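Local coordinates for CELL WALL surface anchor family protein (PDB 2WW8), which acts as the pilus adhesin RrgA of Streptococcus pneumoniae, probably recognising host cells through an integrin-like domain borne on a stalk of Ig-like and prealbumin-like domains, at residues K49-T55 against Y724-S730; Q144-T148 against Q159-V163; Y799-E803 against N815-V819. All coordinates share one frame; numbering follows the deposited sequence.

Contact 1. Residues K49-T55 against Y724-S730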
loop_
_atom_site.group_PDB
_atom_site.type_symbol
_atom_site.label_atom_id
_atom_site.label_comp_id
_atom_site.label_asym_id
_atom_site.label_seq_id
_atom_site.Cartn_x
_atom_site.Cartn_y
_atom_site.Cartn_z
ATOM N N LYS A 49 -3.847 -40.740 -1.751
ATOM C CA LYS A 49 -3.319 -41.262 -0.489
ATOM C C LYS A 49 -4.389 -41.836 0.438
ATOM O O LYS A 49 -5.451 -41.233 0.599
ATOM C CB LYS A 49 -2.520 -40.217 0.281
ATOM C CG LYS A 49 -1.993 -40.748 1.606
ATOM C CD LYS A 49 -1.387 -39.638 2.413
ATOM C CE LYS A 49 -0.708 -40.127 3.655
ATOM N NZ LYS A 49 0.279 -39.121 4.145
ATOM N N VAL A 50 -4.112 -42.989 1.046
ATOM C CA VAL A 50 -5.011 -43.596 2.034
ATOM C C VAL A 50 -4.214 -44.272 3.151
ATOM O O VAL A 50 -3.143 -44.822 2.900
ATOM C CB VAL A 50 -6.047 -44.540 1.381
ATOM C CG1 VAL A 50 -5.385 -45.795 0.799
ATOM C CG2 VAL A 50 -7.157 -44.878 2.371
ATOM N N VAL A 51 -4.708 -44.199 4.379
ATOM C CA VAL A 51 -3.988 -44.734 5.532
ATOM C C VAL A 51 -4.945 -45.680 6.296
ATOM O O VAL A 51 -6.138 -45.375 6.421
ATOM C CB VAL A 51 -3.434 -43.566 6.417
ATOM C CG1 VAL A 51 -2.912 -44.037 7.783
ATOM C CG2 VAL A 51 -2.380 -42.724 5.665
ATOM N N ILE A 52 -4.448 -46.829 6.768
ATOM C CA ILE A 52 -5.252 -47.768 7.572
ATOM C C ILE A 52 -4.635 -48.044 8.937
ATOM O O ILE A 52 -3.466 -48.413 9.039
ATOM C CB ILE A 52 -5.528 -49.132 6.910
ATOM C CG1 ILE A 52 -6.037 -49.001 5.471
ATOM C CG2 ILE A 52 -6.606 -49.856 7.699
ATOM C CD1 ILE A 52 -4.956 -49.155 4.401
ATOM N N LYS A 53 -5.442 -47.830 9.970
ATOM C CA LYS A 53 -5.104 -48.155 11.350
ATOM C C LYS A 53 -5.914 -49.384 11.759
ATOM O O LYS A 53 -7.072 -49.520 11.326
ATOM C CB LYS A 53 -5.471 -47.024 12.317
ATOM C CG LYS A 53 -4.538 -45.832 12.300
ATOM C CD LYS A 53 -4.866 -44.878 13.433
ATOM C CE LYS A 53 -3.746 -43.867 13.557
ATOM N NZ LYS A 53 -3.758 -43.287 14.928
ATOM N N GLU A 54 -5.294 -50.240 12.585
ATOM C CA GLU A 54 -5.968 -51.379 13.233
ATOM C C GLU A 54 -5.907 -51.318 14.762
ATOM O O GLU A 54 -4.827 -51.159 15.346
ATOM C CB GLU A 54 -5.421 -52.705 12.713
ATOM C CG GLU A 54 -5.491 -52.845 11.192
ATOM C CD GLU A 54 -5.712 -54.281 10.742
ATOM O OE1 GLU A 54 -5.417 -55.193 11.553
ATOM O OE2 GLU A 54 -6.170 -54.486 9.591
ATOM N N THR A 55 -7.075 -51.408 15.397
ATOM C CA THR A 55 -7.134 -51.539 16.860
ATOM C C THR A 55 -7.667 -52.908 17.348
ATOM O O THR A 55 -8.291 -53.661 16.591
ATOM C CB THR A 55 -7.940 -50.396 17.530
ATOM O OG1 THR A 55 -9.318 -50.478 17.125
ATOM C CG2 THR A 55 -7.316 -49.025 17.219
ATOM N N TYR A 724 -6.340 -36.497 3.789
ATOM C CA TYR A 724 -6.395 -37.888 3.350
ATOM C C TYR A 724 -7.316 -38.703 4.258
ATOM O O TYR A 724 -7.433 -38.412 5.447
ATOM C CB TYR A 724 -4.996 -38.501 3.193
ATOM C CG TYR A 724 -4.274 -38.593 4.501
ATOM C CD1 TYR A 724 -4.560 -39.633 5.389
ATOM C CD2 TYR A 724 -3.335 -37.635 4.861
ATOM C CE1 TYR A 724 -3.926 -39.715 6.605
ATOM C CE2 TYR A 724 -2.682 -37.715 6.083
ATOM C CZ TYR A 724 -2.986 -38.767 6.938
ATOM O OH TYR A 724 -2.375 -38.877 8.159
ATOM N N PRO A 725 -7.985 -39.713 3.683
ATOM C CA PRO A 725 -8.778 -40.660 4.491
ATOM C C PRO A 725 -7.953 -41.649 5.318
ATOM O O PRO A 725 -6.979 -42.225 4.812
ATOM C CB PRO A 725 -9.650 -41.393 3.456
ATOM C CG PRO A 725 -8.907 -41.251 2.170
ATOM C CD PRO A 725 -8.053 -40.000 2.237
ATOM N N GLU A 726 -8.351 -41.807 6.582
ATOM C CA GLU A 726 -7.829 -42.805 7.509
ATOM C C GLU A 726 -8.949 -43.747 7.977
ATOM O O GLU A 726 -9.846 -43.356 8.735
ATOM C CB GLU A 726 -7.097 -42.134 8.676
ATOM C CG GLU A 726 -6.818 -43.051 9.837
ATOM C CD GLU A 726 -6.806 -42.286 11.138
ATOM O OE1 GLU A 726 -5.772 -41.614 11.340
ATOM O OE2 GLU A 726 -7.796 -42.361 11.923
ATOM N N ILE A 727 -8.907 -44.986 7.494
ATOM C CA ILE A 727 -9.766 -46.043 8.042
ATOM C C ILE A 727 -9.189 -46.641 9.321
ATOM O O ILE A 727 -8.008 -46.990 9.388
ATOM C CB ILE A 727 -10.009 -47.220 7.106
ATOM C CG1 ILE A 727 -10.544 -46.734 5.768
ATOM C CG2 ILE A 727 -11.092 -48.090 7.715
ATOM C CD1 ILE A 727 -9.835 -47.369 4.607
ATOM N N THR A 728 -10.046 -46.728 10.333
ATOM C CA THR A 728 -9.728 -47.453 11.546
ATOM C C THR A 728 -10.506 -48.778 11.518
ATOM O O THR A 728 -11.740 -48.818 11.390
ATOM C CB THR A 728 -9.942 -46.614 12.817
ATOM O OG1 THR A 728 -9.070 -45.484 12.747
ATOM C CG2 THR A 728 -9.593 -47.414 14.086
ATOM N N ILE A 729 -9.744 -49.863 11.587
ATOM C CA ILE A 729 -10.344 -51.198 11.679
ATOM C C ILE A 729 -10.261 -51.743 13.093
ATOM O O ILE A 729 -9.173 -51.895 13.658
ATOM C CB ILE A 729 -9.786 -52.189 10.661
ATOM C CG1 ILE A 729 -10.400 -51.882 9.290
ATOM C CG2 ILE A 729 -10.172 -53.603 11.072
ATOM C CD1 ILE A 729 -9.532 -52.300 8.127
ATOM N N SER A 730 -11.449 -51.980 13.644
ATOM C CA SER A 730 -11.593 -52.752 14.873
ATOM C C SER A 730 -11.510 -54.261 14.611
ATOM O O SER A 730 -12.383 -54.858 13.983
ATOM C CB SER A 730 -12.903 -52.388 15.568
ATOM O OG SER A 730 -12.732 -51.135 16.188
#

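Contact 2. Residues Q144-T148 against Q159-V163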
loop_
_atom_site.group_PDB
_atom_site.type_symbol
_atom_site.label_atom_id
_atom_site.label_comp_id
_atom_site.label_asym_id
_atom_site.label_seq_id
_atom_site.Cartn_x
_atom_site.Cartn_y
_atom_site.Cartn_z
ATOM N N GLN A 144 7.218 -25.881 -1.917
ATOM C CA GLN A 144 7.340 -25.348 -3.278
ATOM C C GLN A 144 6.532 -24.075 -3.550
ATOM O O GLN A 144 5.312 -24.061 -3.420
ATOM C CB GLN A 144 6.931 -26.420 -4.294
ATOM C CG GLN A 144 7.788 -27.670 -4.179
ATOM C CD GLN A 144 9.226 -27.413 -4.590
ATOM O OE1 GLN A 144 10.146 -27.546 -3.781
ATOM N NE2 GLN A 144 9.428 -27.041 -5.852
ATOM N N TYR A 145 7.205 -23.012 -3.971
ATOM C CA TYR A 145 6.555 -21.719 -4.228
ATOM C C TYR A 145 7.048 -21.186 -5.558
ATOM O O TYR A 145 8.250 -21.214 -5.808
ATOM C CB TYR A 145 6.932 -20.695 -3.149
ATOM C CG TYR A 145 6.474 -21.148 -1.789
ATOM C CD1 TYR A 145 5.189 -20.855 -1.339
ATOM C CD2 TYR A 145 7.311 -21.908 -0.969
ATOM C CE1 TYR A 145 4.744 -21.307 -0.092
ATOM C CE2 TYR A 145 6.882 -22.350 0.266
ATOM C CZ TYR A 145 5.603 -22.044 0.701
ATOM O OH TYR A 145 5.171 -22.492 1.927
ATOM N N PRO A 146 6.136 -20.695 -6.413
ATOM C CA PRO A 146 6.693 -19.905 -7.517
ATOM C C PRO A 146 7.186 -18.557 -6.995
ATOM O O PRO A 146 6.658 -18.030 -6.015
ATOM C CB PRO A 146 5.491 -19.687 -8.440
ATOM C CG PRO A 146 4.321 -19.633 -7.483
ATOM C CD PRO A 146 4.663 -20.725 -6.435
ATOM N N GLN A 147 8.188 -18.009 -7.669
ATOM C CA GLN A 147 8.887 -16.840 -7.185
ATOM C C GLN A 147 8.605 -15.545 -7.966
ATOM O O GLN A 147 8.842 -14.444 -7.460
ATOM C CB GLN A 147 10.358 -17.212 -7.170
ATOM C CG GLN A 147 10.458 -18.452 -6.296
ATOM C CD GLN A 147 11.613 -18.367 -5.378
ATOM O OE1 GLN A 147 12.656 -18.986 -5.628
ATOM N NE2 GLN A 147 11.465 -17.556 -4.330
ATOM N N THR A 148 8.081 -15.692 -9.181
ATOM C CA THR A 148 7.833 -14.550 -10.063
ATOM C C THR A 148 6.535 -14.756 -10.850
ATOM O O THR A 148 6.097 -15.906 -11.062
ATOM C CB THR A 148 8.969 -14.302 -11.064
ATOM O OG1 THR A 148 8.934 -15.360 -12.011
ATOM C CG2 THR A 148 10.352 -14.236 -10.411
ATOM N N GLN A 159 8.142 -9.975 -8.617
ATOM C CA GLN A 159 8.334 -10.895 -7.513
ATOM C C GLN A 159 7.024 -11.251 -6.801
ATOM O O GLN A 159 6.032 -10.518 -6.867
ATOM C CB GLN A 159 9.351 -10.330 -6.519
ATOM C CG GLN A 159 10.622 -9.730 -7.155
ATOM C CD GLN A 159 11.391 -10.697 -8.060
ATOM O OE1 GLN A 159 11.804 -11.798 -7.626
ATOM N NE2 GLN A 159 11.575 -10.286 -9.335
ATOM N N ILE A 160 7.034 -12.391 -6.115
ATOM C CA ILE A 160 5.861 -12.965 -5.473
ATOM C C ILE A 160 6.291 -13.327 -4.069
ATOM O O ILE A 160 7.288 -14.032 -3.946
ATOM C CB ILE A 160 5.496 -14.328 -6.128
ATOM C CG1 ILE A 160 4.955 -14.176 -7.544
ATOM C CG2 ILE A 160 4.481 -15.085 -5.323
ATOM C CD1 ILE A 160 3.913 -13.041 -7.659
ATOM N N ILE A 161 5.557 -12.906 -3.036
ATOM C CA ILE A 161 5.879 -13.170 -1.632
ATOM C C ILE A 161 4.716 -13.739 -0.813
ATOM O O ILE A 161 3.528 -13.528 -1.111
ATOM C CB ILE A 161 6.382 -11.928 -0.902
ATOM C CG1 ILE A 161 5.259 -10.883 -0.843
ATOM C CG2 ILE A 161 7.686 -11.448 -1.569
ATOM C CD1 ILE A 161 5.594 -9.713 0.083
ATOM N N LYS A 162 5.095 -14.452 0.243
ATOM C CA LYS A 162 4.141 -15.067 1.155
ATOM C C LYS A 162 3.283 -14.053 1.882
ATOM O O LYS A 162 3.738 -12.968 2.308
ATOM C CB LYS A 162 4.898 -15.986 2.124
ATOM C CG LYS A 162 5.593 -17.130 1.400
ATOM C CD LYS A 162 6.463 -17.990 2.360
ATOM C CE LYS A 162 7.576 -18.688 1.594
ATOM N NZ LYS A 162 8.226 -19.718 2.469
ATOM N N VAL A 163 2.002 -14.391 1.979
ATOM C CA VAL A 163 1.024 -13.460 2.534
ATOM C C VAL A 163 0.921 -13.764 4.034
ATOM O O VAL A 163 0.772 -14.933 4.428
ATOM C CB VAL A 163 -0.343 -13.650 1.866
ATOM C CG1 VAL A 163 -1.420 -12.866 2.637
ATOM C CG2 VAL A 163 -0.329 -13.253 0.359
HETATM O O HOH W 1 6.444 -20.695 4.299
HETATM O O HOH W 2 7.127 -16.925 -3.600
#

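Contact 3. Residues Y799-E803 against N815-V819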
loop_
_atom_site.group_PDB
_atom_site.type_symbol
_atom_site.label_atom_id
_atom_site.label_comp_id
_atom_site.label_asym_id
_atom_site.label_seq_id
_atom_site.Cartn_x
_atom_site.Cartn_y
_atom_site.Cartn_z
ATOM N N TYR A 799 -4.593 -77.126 27.570
ATOM C CA TYR A 799 -5.773 -77.993 27.573
ATOM C C TYR A 799 -5.366 -79.462 27.648
ATOM O O TYR A 799 -4.289 -79.854 27.152
ATOM C CB TYR A 799 -6.640 -77.806 26.324
ATOM C CG TYR A 799 -7.320 -76.452 26.241
ATOM C CD1 TYR A 799 -6.607 -75.338 25.824
ATOM C CD2 TYR A 799 -8.671 -76.281 26.589
ATOM C CE1 TYR A 799 -7.213 -74.081 25.758
ATOM C CE2 TYR A 799 -9.285 -75.034 26.518
ATOM C CZ TYR A 799 -8.545 -73.936 26.093
ATOM O OH TYR A 799 -9.084 -72.666 25.991
ATOM N N ARG A 800 -6.251 -80.242 28.276
ATOM C CA ARG A 800 -6.134 -81.702 28.432
ATOM C C ARG A 800 -7.503 -82.323 28.171
ATOM O O ARG A 800 -8.460 -82.004 28.889
ATOM C CB ARG A 800 -5.681 -82.107 29.844
ATOM C CG ARG A 800 -4.203 -81.918 30.113
ATOM C CD ARG A 800 -3.841 -82.213 31.568
ATOM N NE ARG A 800 -2.411 -81.994 31.791
ATOM C CZ ARG A 800 -1.764 -82.194 32.942
ATOM N NH1 ARG A 800 -2.388 -82.654 34.021
ATOM N NH2 ARG A 800 -0.461 -81.938 33.028
ATOM N N LEU A 801 -7.584 -83.173 27.147
ATOM C CA LEU A 801 -8.838 -83.858 26.824
ATOM C C LEU A 801 -8.848 -85.222 27.546
ATOM O O LEU A 801 -7.879 -85.992 27.464
ATOM C CB LEU A 801 -9.031 -83.989 25.309
ATOM C CG LEU A 801 -10.203 -84.882 24.882
ATOM C CD1 LEU A 801 -11.578 -84.238 24.981
ATOM C CD2 LEU A 801 -9.945 -85.273 23.459
ATOM N N PHE A 802 -9.912 -85.491 28.301
ATOM C CA PHE A 802 -10.015 -86.736 29.060
ATOM C C PHE A 802 -11.116 -87.557 28.430
ATOM O O PHE A 802 -12.172 -87.005 28.075
ATOM C CB PHE A 802 -10.389 -86.507 30.539
ATOM C CG PHE A 802 -9.257 -86.036 31.408
ATOM C CD1 PHE A 802 -8.722 -84.749 31.262
ATOM C CD2 PHE A 802 -8.734 -86.859 32.394
ATOM C CE1 PHE A 802 -7.653 -84.281 32.079
ATOM C CE2 PHE A 802 -7.665 -86.409 33.236
ATOM C CZ PHE A 802 -7.109 -85.117 33.074
ATOM N N GLU A 803 -10.858 -88.867 28.326
ATOM C CA GLU A 803 -11.928 -89.823 28.019
ATOM C C GLU A 803 -12.671 -90.233 29.283
ATOM O O GLU A 803 -12.098 -90.877 30.171
ATOM C CB GLU A 803 -11.385 -91.069 27.304
ATOM C CG GLU A 803 -12.417 -92.154 27.002
ATOM C CD GLU A 803 -12.051 -92.982 25.785
ATOM O OE1 GLU A 803 -10.970 -92.758 25.180
ATOM O OE2 GLU A 803 -12.860 -93.862 25.426
ATOM N N ASN A 815 -12.166 -92.196 32.870
ATOM C CA ASN A 815 -11.533 -90.907 33.230
ATOM C C ASN A 815 -10.022 -90.901 33.070
ATOM O O ASN A 815 -9.305 -90.836 34.066
ATOM C CB ASN A 815 -11.886 -90.478 34.660
ATOM C CG ASN A 815 -13.374 -90.457 34.884
ATOM O OD1 ASN A 815 -14.113 -89.739 34.204
ATOM N ND2 ASN A 815 -13.832 -91.292 35.805
ATOM N N LYS A 816 -9.548 -91.028 31.832
ATOM C CA LYS A 816 -8.110 -91.077 31.571
ATOM C C LYS A 816 -7.689 -89.856 30.716
ATOM O O LYS A 816 -8.409 -89.511 29.783
ATOM C CB LYS A 816 -7.705 -92.406 30.882
ATOM C CG LYS A 816 -7.882 -93.726 31.680
ATOM C CD LYS A 816 -7.014 -93.804 32.956
ATOM C CE LYS A 816 -7.408 -95.028 33.816
ATOM N NZ LYS A 816 -7.454 -94.643 35.245
ATOM N N PRO A 817 -6.525 -89.220 31.002
ATOM C CA PRO A 817 -6.003 -88.185 30.103
ATOM C C PRO A 817 -5.648 -88.786 28.723
ATOM O O PRO A 817 -5.043 -89.854 28.652
ATOM C CB PRO A 817 -4.710 -87.724 30.801
ATOM C CG PRO A 817 -4.270 -88.898 31.643
ATOM C CD PRO A 817 -5.535 -89.650 32.018
ATOM N N ILE A 818 -6.039 -88.131 27.638
ATOM C CA ILE A 818 -5.729 -88.628 26.289
ATOM C C ILE A 818 -4.770 -87.703 25.515
ATOM O O ILE A 818 -3.675 -88.121 25.115
ATOM C CB ILE A 818 -7.004 -88.886 25.452
ATOM C CG1 ILE A 818 -8.018 -89.703 26.261
ATOM C CG2 ILE A 818 -6.658 -89.601 24.114
ATOM C CD1 ILE A 818 -7.486 -91.089 26.603
ATOM N N VAL A 819 -5.170 -86.444 25.350
ATOM C CA VAL A 819 -4.408 -85.513 24.526
ATOM C C VAL A 819 -4.175 -84.209 25.282
ATOM O O VAL A 819 -5.070 -83.723 26.000
ATOM C CB VAL A 819 -5.158 -85.101 23.230
ATOM C CG1 VAL A 819 -4.220 -84.289 22.309
ATOM C CG2 VAL A 819 -5.707 -86.299 22.473
#

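Contact 1. Residues K49-T55 against Y724-S730
Lys49 lays its aliphatic end across the ring of Tyr724, at the start of two neighbouring parallel strands. The lysine chain runs extended, and its CE sits 3.9 Å from the ring centroid, over one face, where its polarised hydrogens meet the pi cloud. NZ lies farther off-centre in a cation-pi contact. Tyr724 can receive it because its CG stands between the backbone N and the carbonyl carbon (chi1 65°). Val51 CG2 packs 3.5 Å from Tyr724 CE1.

Backbone bonds then join the strands in regular alternation, from Val51 N to Pro725 O (3.0 Å) as far as Thr55 N to Ile729 O (2.8 Å). The straightest is Ile729 N to Lys53 O at 2.7 Å, with an angle of 172° at the hydrogen.

The mostly apolar face of Val50, Ile52, Pro725, Ile727 and Ile729 is tight. Beta-branched valine and isoleucine suit extended strands, and here Ile52 CG2 meets Ile729 CD1 at 3.8 Å, the two side chains alongside each other; strands 66-71 and 127-129 cover this face. At its far end the buried Glu54 lies against Phe67, close to the like charge of Glu103. The other face is tight at Tyr724 and Val51 but looser at its far end, where Thr728 and Ser730 are exposed and Lys53 NZ stays 4.4 Å from Glu726 OE1, beyond a salt bridge.

Strand 724-730 is thus inserted between strands 48-55 and 135-137 of a prealbumin-like domain. Main-chain bonding and apolar contacts hold the pair, while Lys49 and Glu726 find their salt bridges in Glu139 and Arg137.

Contact 2. Residues Q144-T148 against Q159-V163
Lys162 and Tyr145 each turn CG opposite the carbonyl carbon (chi1 -63° and -62°), and the lysine chain then runs extended, which carries its last carbon over the tyrosine ring. Lys162 CE lies 3.9 Å from the centroid of the Tyr145 ring, above the middle of one face, and the two side chains cross at about a right angle. NZ is displaced toward the hydroxyl-bearing side of the ring, 3.7 Å from Tyr145 CE2, in an off-centre cation-pi contact. A water accepts a bond from Lys162 NZ at 2.7 Å and also bonds the Tyr145 OH. That hydroxyl is further tied to the backbone N of His172, which helps to hold the ring in place under Lys162. Lysine suits such a place at the surface, since its methylenes can cover an aromatic face while its ammonium stays in water.

Ile160 is the buried member of the contact. Its two branches part: CG1 packs 3.7 Å from Thr148 C, and CG2 lies as far from Pro146 O, while Leu175 of strand 171-184 adds to the apolar surround. The Ile160 backbone N reaches Gln147 O at 3.0 Å, but the bond is weak, bent to 129° at the hydrogen. A second water donates to both Pro146 O and Ile160 O, the latter at 2.9 Å, and so joins two carbonyls that cannot bond each other. At the exposed end, Thr148 and Gln159 form an antiparallel non-hydrogen-bonded pair, their side chains alongside one another.

The chain entering strand 148-150 is therefore held against strand 157-162 by one isoleucine, a lysine-aromatic contact and water, with little direct main-chain bonding. Two waters supplement the direct contacts, bridging polar groups that do not bond each other here.

Contact 3. Residues Y799-E803 against N815-V819
Two strands of a beta hairpin in the C-terminal prealbumin-like domain, 797-805 and 816-824, meet here with a classic bulge and a G1 bulge in their pairing. In the classic bulge Ile818 and Val819 both face Leu801, whose O takes a bond from Ile818 N at 2.8 Å and a weak one from Val819 N at 3.5 Å. Leu801 N in return gives to Val819 O. At the corner, Asn815 and Lys816 face Glu803; Asn815 has the positive phi (48°) of a G1 bulge, which asparagine tolerates well, and Lys816 N bonds Glu803 O at 3.0 Å.

Between the bulges the Phe802 ring takes Pro817 CA over one face, offset toward the rim, and its CE2 lies 4.0 Å from Pro817 CB. Proline fits a non-hydrogen-bonded pair, since it has no N-H to offer. Ile818 CG1 packs 3.8 Å from Glu803 CB.

The bulge turns Ile818 against the buried Glu803, which touches Lys742 and lies close to Asn854. That grouping is consistent with the Lys-Asn isopeptide sites, each beside an acid, of CnaB domains, where apolar cover shields the acid.

From the N terminus the chain first lays down strand 48-55, whose partner in contact 1 arrives only about 670 residues later. Everything between, including the helix-bearing region with the parallel sheet, lies within the loop that contact 1 closes. Contact 2 is nested inside it, closing a short loop of ten residues just after strand 135-137 and holding the chain that leads into strand 148-150 against its antiparallel partner 157-162; the nearest atoms of the two contacts are about 16 Å apart. Contact 3 follows in series, fastening a local hairpin in the last domain, with its centre about 45 Å from that of contact 1. Contact 1 therefore joins distant chain parts, whereas contacts 2 and 3 are local.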